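Local structure of kojibiose phosphorylase (Gut metagenome, 6W0P) at residues Ala413-Gln418 with Gly472-Asp477; His485-Asn490 with Leu591-Leu596. The protein belongs to glycoside hydrolase family 65, whose members join a beta-rich N-terminal domain to a helical central catalytic domain. One frame throughout, in Å; residues are numbered along the deposited sequence.

Contact 1: residues Ala413-Gln418 with Gly472-Asp477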
loop_
_atom_site.group_PDB
_atom_site.type_symbol
_atom_site.label_atom_id
_atom_site.label_comp_id
_atom_site.label_asym_id
_atom_site.label_seq_id
_atom_site.Cartn_x
_atom_site.Cartn_y
_atom_site.Cartn_z
ATOM N N ALA A 413 0.252 -7.424 7.830
ATOM C CA ALA A 413 1.220 -8.554 7.773
ATOM C C ALA A 413 2.530 -8.202 8.477
ATOM O O ALA A 413 3.140 -9.133 9.007
ATOM C CB ALA A 413 1.485 -9.031 6.359
ATOM N N SER A 414 2.929 -6.934 8.511
ATOM C CA SER A 414 4.210 -6.495 9.133
ATOM C C SER A 414 3.977 -6.051 10.581
ATOM O O SER A 414 4.980 -5.843 11.314
ATOM C CB SER A 414 4.874 -5.404 8.346
ATOM O OG SER A 414 5.186 -5.852 7.034
ATOM N N THR A 415 2.720 -5.919 11.013
ATOM C CA THR A 415 2.405 -5.177 12.262
ATOM C C THR A 415 1.722 -6.028 13.336
ATOM O O THR A 415 1.804 -5.601 14.510
ATOM C CB THR A 415 1.555 -3.948 11.949
ATOM O OG1 THR A 415 0.333 -4.408 11.384
ATOM C CG2 THR A 415 2.278 -3.004 11.022
ATOM N N GLN A 416 1.081 -7.137 12.973
ATOM C CA GLN A 416 0.170 -7.893 13.871
ATOM C C GLN A 416 0.812 -9.232 14.226
ATOM O O GLN A 416 0.975 -10.067 13.322
ATOM C CB GLN A 416 -1.191 -8.141 13.216
ATOM C CG GLN A 416 -2.069 -6.903 13.084
ATOM C CD GLN A 416 -3.408 -7.273 12.491
ATOM O OE1 GLN A 416 -3.469 -7.736 11.352
ATOM N NE2 GLN A 416 -4.457 -7.191 13.307
ATOM N N PHE A 417 1.118 -9.460 15.502
ATOM C CA PHE A 417 1.750 -10.728 15.951
ATOM C C PHE A 417 0.725 -11.591 16.682
ATOM O O PHE A 417 1.115 -12.648 17.213
ATOM C CB PHE A 417 3.057 -10.399 16.681
ATOM C CG PHE A 417 3.907 -9.465 15.858
ATOM C CD1 PHE A 417 4.158 -9.732 14.525
ATOM C CD2 PHE A 417 4.375 -8.276 16.380
ATOM C CE1 PHE A 417 4.901 -8.851 13.747
ATOM C CE2 PHE A 417 5.122 -7.399 15.609
ATOM C CZ PHE A 417 5.379 -7.682 14.293
ATOM N N GLN A 418 -0.557 -11.211 16.629
ATOM C CA GLN A 418 -1.664 -12.014 17.213
ATOM C C GLN A 418 -1.628 -13.438 16.673
ATOM O O GLN A 418 -2.033 -14.336 17.391
ATOM C CB GLN A 418 -3.050 -11.364 17.013
ATOM C CG GLN A 418 -3.476 -11.138 15.565
ATOM C CD GLN A 418 -4.482 -10.014 15.416
ATOM O OE1 GLN A 418 -4.390 -8.978 16.072
ATOM N NE2 GLN A 418 -5.458 -10.217 14.556
ATOM N N GLY A 472 5.825 -0.135 16.421
ATOM C CA GLY A 472 5.354 -0.135 15.027
ATOM C C GLY A 472 4.450 -1.314 14.792
ATOM O O GLY A 472 4.718 -2.096 13.875
ATOM N N VAL A 473 3.447 -1.474 15.652
ATOM C CA VAL A 473 2.582 -2.686 15.669
ATOM C C VAL A 473 1.119 -2.296 15.500
ATOM O O VAL A 473 0.785 -1.078 15.431
ATOM C CB VAL A 473 2.816 -3.532 16.931
ATOM C CG1 VAL A 473 4.231 -4.096 16.936
ATOM C CG2 VAL A 473 2.507 -2.786 18.221
ATOM N N MET A 474 0.298 -3.330 15.411
ATOM C CA MET A 474 -1.168 -3.248 15.386
ATOM C C MET A 474 -1.690 -4.431 16.199
ATOM O O MET A 474 -1.233 -5.574 15.931
ATOM C CB MET A 474 -1.672 -3.338 13.940
ATOM C CG MET A 474 -3.168 -3.489 13.836
ATOM S SD MET A 474 -3.787 -3.702 12.144
ATOM C CE MET A 474 -3.577 -2.054 11.482
ATOM N N GLY A 475 -2.607 -4.165 17.135
ATOM C CA GLY A 475 -3.279 -5.200 17.925
ATOM C C GLY A 475 -4.460 -5.740 17.139
ATOM O O GLY A 475 -4.607 -5.440 15.957
ATOM N N PRO A 476 -5.349 -6.544 17.762
ATOM C CA PRO A 476 -6.579 -6.961 17.086
ATOM C C PRO A 476 -7.433 -5.782 16.572
ATOM O O PRO A 476 -8.087 -5.970 15.552
ATOM C CB PRO A 476 -7.314 -7.788 18.159
ATOM C CG PRO A 476 -6.214 -8.250 19.111
ATOM C CD PRO A 476 -5.198 -7.127 19.103
ATOM N N ASP A 477 -7.406 -4.626 17.246
ATOM C CA ASP A 477 -8.109 -3.390 16.807
ATOM C C ASP A 477 -7.338 -2.847 15.607
ATOM O O ASP A 477 -6.298 -2.202 15.792
ATOM C CB ASP A 477 -8.237 -2.307 17.891
ATOM C CG ASP A 477 -8.724 -0.973 17.334
ATOM O OD1 ASP A 477 -9.395 -1.015 16.298
ATOM O OD2 ASP A 477 -8.399 0.118 17.916
HETATM O O HOH W 1 -7.506 -7.892 13.807
HETATM O O HOH W 2 -1.714 -8.231 16.412
#

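Contact 2: residues His485-Asn490 with Leu591-Leu596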
loop_
_atom_site.group_PDB
_atom_site.type_symbol
_atom_site.label_atom_id
_atom_site.label_comp_id
_atom_site.label_asym_id
_atom_site.label_seq_id
_atom_site.Cartn_x
_atom_site.Cartn_y
_atom_site.Cartn_z
ATOM N N HIS A 485 3.530 0.055 22.391
ATOM C CA HIS A 485 3.001 -0.381 23.703
ATOM C C HIS A 485 1.520 -0.745 23.541
ATOM O O HIS A 485 0.700 -0.340 24.426
ATOM C CB HIS A 485 3.236 0.717 24.747
ATOM C CG HIS A 485 4.609 1.297 24.710
ATOM N ND1 HIS A 485 5.713 0.520 24.491
ATOM C CD2 HIS A 485 5.059 2.569 24.891
ATOM C CE1 HIS A 485 6.797 1.276 24.580
ATOM N NE2 HIS A 485 6.423 2.546 24.798
ATOM N N ASN A 486 1.179 -1.455 22.449
ATOM C CA ASN A 486 -0.151 -2.106 22.338
ATOM C C ASN A 486 -0.216 -3.166 23.439
ATOM O O ASN A 486 0.678 -4.047 23.495
ATOM C CB ASN A 486 -0.434 -2.684 20.963
ATOM C CG ASN A 486 -1.631 -3.607 20.967
ATOM O OD1 ASN A 486 -1.460 -4.826 20.963
ATOM N ND2 ASN A 486 -2.831 -3.042 20.956
ATOM N N THR A 487 -1.208 -3.058 24.321
ATOM C CA THR A 487 -1.266 -3.886 25.547
ATOM C C THR A 487 -1.558 -5.331 25.168
ATOM O O THR A 487 -0.900 -6.198 25.712
ATOM C CB THR A 487 -2.244 -3.299 26.562
ATOM O OG1 THR A 487 -1.753 -1.970 26.760
ATOM C CG2 THR A 487 -2.278 -4.100 27.846
ATOM N N TYR A 488 -2.447 -5.585 24.208
ATOM C CA TYR A 488 -2.694 -6.973 23.763
ATOM C C TYR A 488 -1.363 -7.625 23.358
ATOM O O TYR A 488 -1.039 -8.732 23.839
ATOM C CB TYR A 488 -3.671 -7.049 22.590
ATOM C CG TYR A 488 -3.991 -8.471 22.224
ATOM C CD1 TYR A 488 -3.194 -9.191 21.352
ATOM C CD2 TYR A 488 -5.045 -9.125 22.841
ATOM C CE1 TYR A 488 -3.480 -10.516 21.033
ATOM C CE2 TYR A 488 -5.343 -10.448 22.538
ATOM C CZ TYR A 488 -4.564 -11.148 21.630
ATOM O OH TYR A 488 -4.853 -12.465 21.405
ATOM N N THR A 489 -0.608 -6.972 22.477
ATOM C CA THR A 489 0.688 -7.495 21.966
ATOM C C THR A 489 1.645 -7.789 23.142
ATOM O O THR A 489 2.194 -8.920 23.221
ATOM C CB THR A 489 1.266 -6.517 20.935
ATOM O OG1 THR A 489 0.320 -6.323 19.877
ATOM C CG2 THR A 489 2.599 -6.969 20.385
ATOM N N ASN A 490 1.835 -6.823 24.048
ATOM C CA ASN A 490 2.852 -6.917 25.125
ATOM C C ASN A 490 2.384 -7.954 26.150
ATOM O O ASN A 490 3.208 -8.797 26.562
ATOM C CB ASN A 490 3.133 -5.559 25.770
ATOM C CG ASN A 490 3.850 -4.621 24.826
ATOM O OD1 ASN A 490 3.877 -4.858 23.627
ATOM N ND2 ASN A 490 4.400 -3.542 25.366
ATOM N N LEU A 591 -10.099 -5.915 25.658
ATOM C CA LEU A 591 -11.183 -6.839 26.097
ATOM C C LEU A 591 -10.913 -8.243 25.545
ATOM O O LEU A 591 -11.411 -9.228 26.129
ATOM C CB LEU A 591 -12.541 -6.294 25.640
ATOM C CG LEU A 591 -13.049 -5.056 26.378
ATOM C CD1 LEU A 591 -14.544 -4.870 26.140
ATOM C CD2 LEU A 591 -12.754 -5.124 27.881
ATOM N N MET A 592 -10.148 -8.338 24.455
ATOM C CA MET A 592 -9.701 -9.641 23.918
ATOM C C MET A 592 -8.766 -10.325 24.934
ATOM O O MET A 592 -9.026 -11.470 25.269
ATOM C CB MET A 592 -8.964 -9.474 22.591
ATOM C CG MET A 592 -8.802 -10.777 21.871
ATOM S SD MET A 592 -10.425 -11.384 21.342
ATOM C CE MET A 592 -10.042 -13.109 21.063
ATOM N N PHE A 593 -7.700 -9.688 25.415
ATOM C CA PHE A 593 -6.788 -10.424 26.331
ATOM C C PHE A 593 -7.496 -10.622 27.680
ATOM O O PHE A 593 -7.236 -11.605 28.341
ATOM C CB PHE A 593 -5.388 -9.810 26.400
ATOM C CG PHE A 593 -5.260 -8.532 27.176
ATOM C CD1 PHE A 593 -5.229 -8.549 28.559
ATOM C CD2 PHE A 593 -5.110 -7.326 26.519
ATOM C CE1 PHE A 593 -5.092 -7.374 29.282
ATOM C CE2 PHE A 593 -4.945 -6.154 27.236
ATOM C CZ PHE A 593 -4.942 -6.183 28.618
ATOM N N MET A 594 -8.405 -9.732 28.050
ATOM C CA MET A 594 -9.166 -9.867 29.302
ATOM C C MET A 594 -10.102 -11.074 29.173
ATOM O O MET A 594 -10.168 -11.867 30.127
ATOM C CB MET A 594 -9.898 -8.569 29.623
ATOM C CG MET A 594 -8.913 -7.455 29.975
ATOM S SD MET A 594 -9.620 -6.034 30.844
ATOM C CE MET A 594 -9.753 -6.749 32.486
ATOM N N PHE A 595 -10.697 -11.306 27.992
ATOM C CA PHE A 595 -11.504 -12.529 27.729
ATOM C C PHE A 595 -10.620 -13.782 27.824
ATOM O O PHE A 595 -11.034 -14.744 28.493
ATOM C CB PHE A 595 -12.140 -12.472 26.344
ATOM C CG PHE A 595 -12.686 -13.785 25.856
ATOM C CD1 PHE A 595 -13.839 -14.321 26.409
ATOM C CD2 PHE A 595 -12.105 -14.439 24.784
ATOM C CE1 PHE A 595 -14.361 -15.516 25.948
ATOM C CE2 PHE A 595 -12.630 -15.638 24.315
ATOM C CZ PHE A 595 -13.743 -16.180 24.910
ATOM N N LEU A 596 -9.443 -13.777 27.174
ATOM C CA LEU A 596 -8.603 -15.006 27.031
ATOM C C LEU A 596 -8.079 -15.431 28.408
ATOM O O LEU A 596 -7.632 -16.601 28.563
ATOM C CB LEU A 596 -7.455 -14.779 26.044
ATOM C CG LEU A 596 -7.843 -14.519 24.584
ATOM C CD1 LEU A 596 -6.600 -14.181 23.769
ATOM C CD2 LEU A 596 -8.576 -15.712 23.961
#

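Contact 1: residues Ala413-Gln418 with Gly472-Asp477
Gln-416 and Met-474 cross obliquely, the glutamine arm passing over the methionine thioether. With CG beside the backbone N (chi1 -72°) and the chain extended beyond it, Gln-416 sets its CD 3.6 Å from Met-474 SD and carries the amide on to the next backbone carbonyl. There NE2 donates to Gly-475 O at 3.2 Å in a fairly straight bond (160° at the hydrogen); the acceptor lies close to the Gln-416 amide plane, while the donor stands above the plane of the Gly-475 carbonyl. Met-474 N donates to Thr-415 O at 2.9 Å. The Thr-415 hydroxyl faces the methionine chain, OG1 lying 3.4 Å from Met-474 CB, but it hydrogen-bonds back to Gln-411 O and His-412 O.

Gln-418 holds CG between its backbone N and carbonyl carbon (chi1 60°), and its OE1 comes 3.1 Å from Pro-476 N, which has no hydrogen to offer. Water 2 meets this oxygen instead, 2.8 Å from Gln-418 OE1; it takes the Gln-418 N-H and also contacts Met-474 O, with more acceptors in reach than protons. Water 1 accepts from NE2 of both glutamines and donates to Pro-476 O. Phe-417 and Val-473 cross at about a right angle, CE2 to CG1 3.7 Å; Phe-417 is the N-cap residue of helix 418-434, and its ring packs edge-to-face with Phe-454. Gly-472 and Val-473 form a G1 beta bulge opposite Val-483.

Two direct hydrogen bonds and two bridging waters join the buried segments, so backbone carbonyls and side-chain amides find partners where the two do not pair as strands.

Contact 2: residues His485-Asn490 with Leu591-Leu596
Tyr-488 turns CG anti to its backbone N (chi1 -176°), while Phe-593 places CG between backbone N and carbonyl carbon (chi1 74°), and the two side chains slide past each other in opposite directions. Tyr-488 CD2 lies 3.6 Å from Phe-593 CB, and the backbone N of Phe-593 lies at the edge of the tyrosine ring, in its plane. Met-592 runs beside Tyr-488, pointing the same way, with its CG 3.5 Å from Tyr-488 CE2. At the phenolic end Leu-596 approaches at about a right angle, CD1 sitting at the ring edge 3.4 Å from Tyr-488 OH.

The preceding residue, Thr-487, brings its methyl to the phenylalanine, CG2 to Phe-593 CE2 3.4 Å, while its hydroxyl is bonded to Glu-547 O. No hydrogen bond joins the segments; the polar work is done at the helix start, where N-cap Asn-486 OD1 accepts from Thr-489 N at 2.8 Å and from Thr-489 OG1 at 2.6 Å, the two donors arriving from opposite faces of its plane.

The Phe-593 ring finds its aromatic neighbours outside the two segments, stacked with Phe-491 and edge-to-face with Phe-546. The contact thus joins the start of helix 487-504 to helix 590-596. Met-592 also touches helix 351-361, Leu-591, Met-594 and Phe-595 between them face helices 603-613 and 624-634, and Asn-490 reaches back to Ser-469 on the short strand 468-469.

Contacts 1 and 2 form one continuous buried patch within the family 65 catalytic region, their centres about 12 Å apart. They meet where the chain of 472-477 runs past the beginning of helix 487-504: Pro-476 CD packs 3.6 Å from Tyr-488 CG, and Gly-475 CA lies 3.6 Å from the capping oxygen, Asn-486 OD1. Gln-418 CB also comes within 4.1 Å of Tyr-488 CE1, so this ring borders segments of both contacts. Asp-589, just before helix 590-596, adds a polar tie, accepting from Asp-477 N of contact 1 and Asn-486 ND2 of contact 2. This illustrates how a loop pairing and a helix pairing can abut through a few residues and a common acidic neighbour.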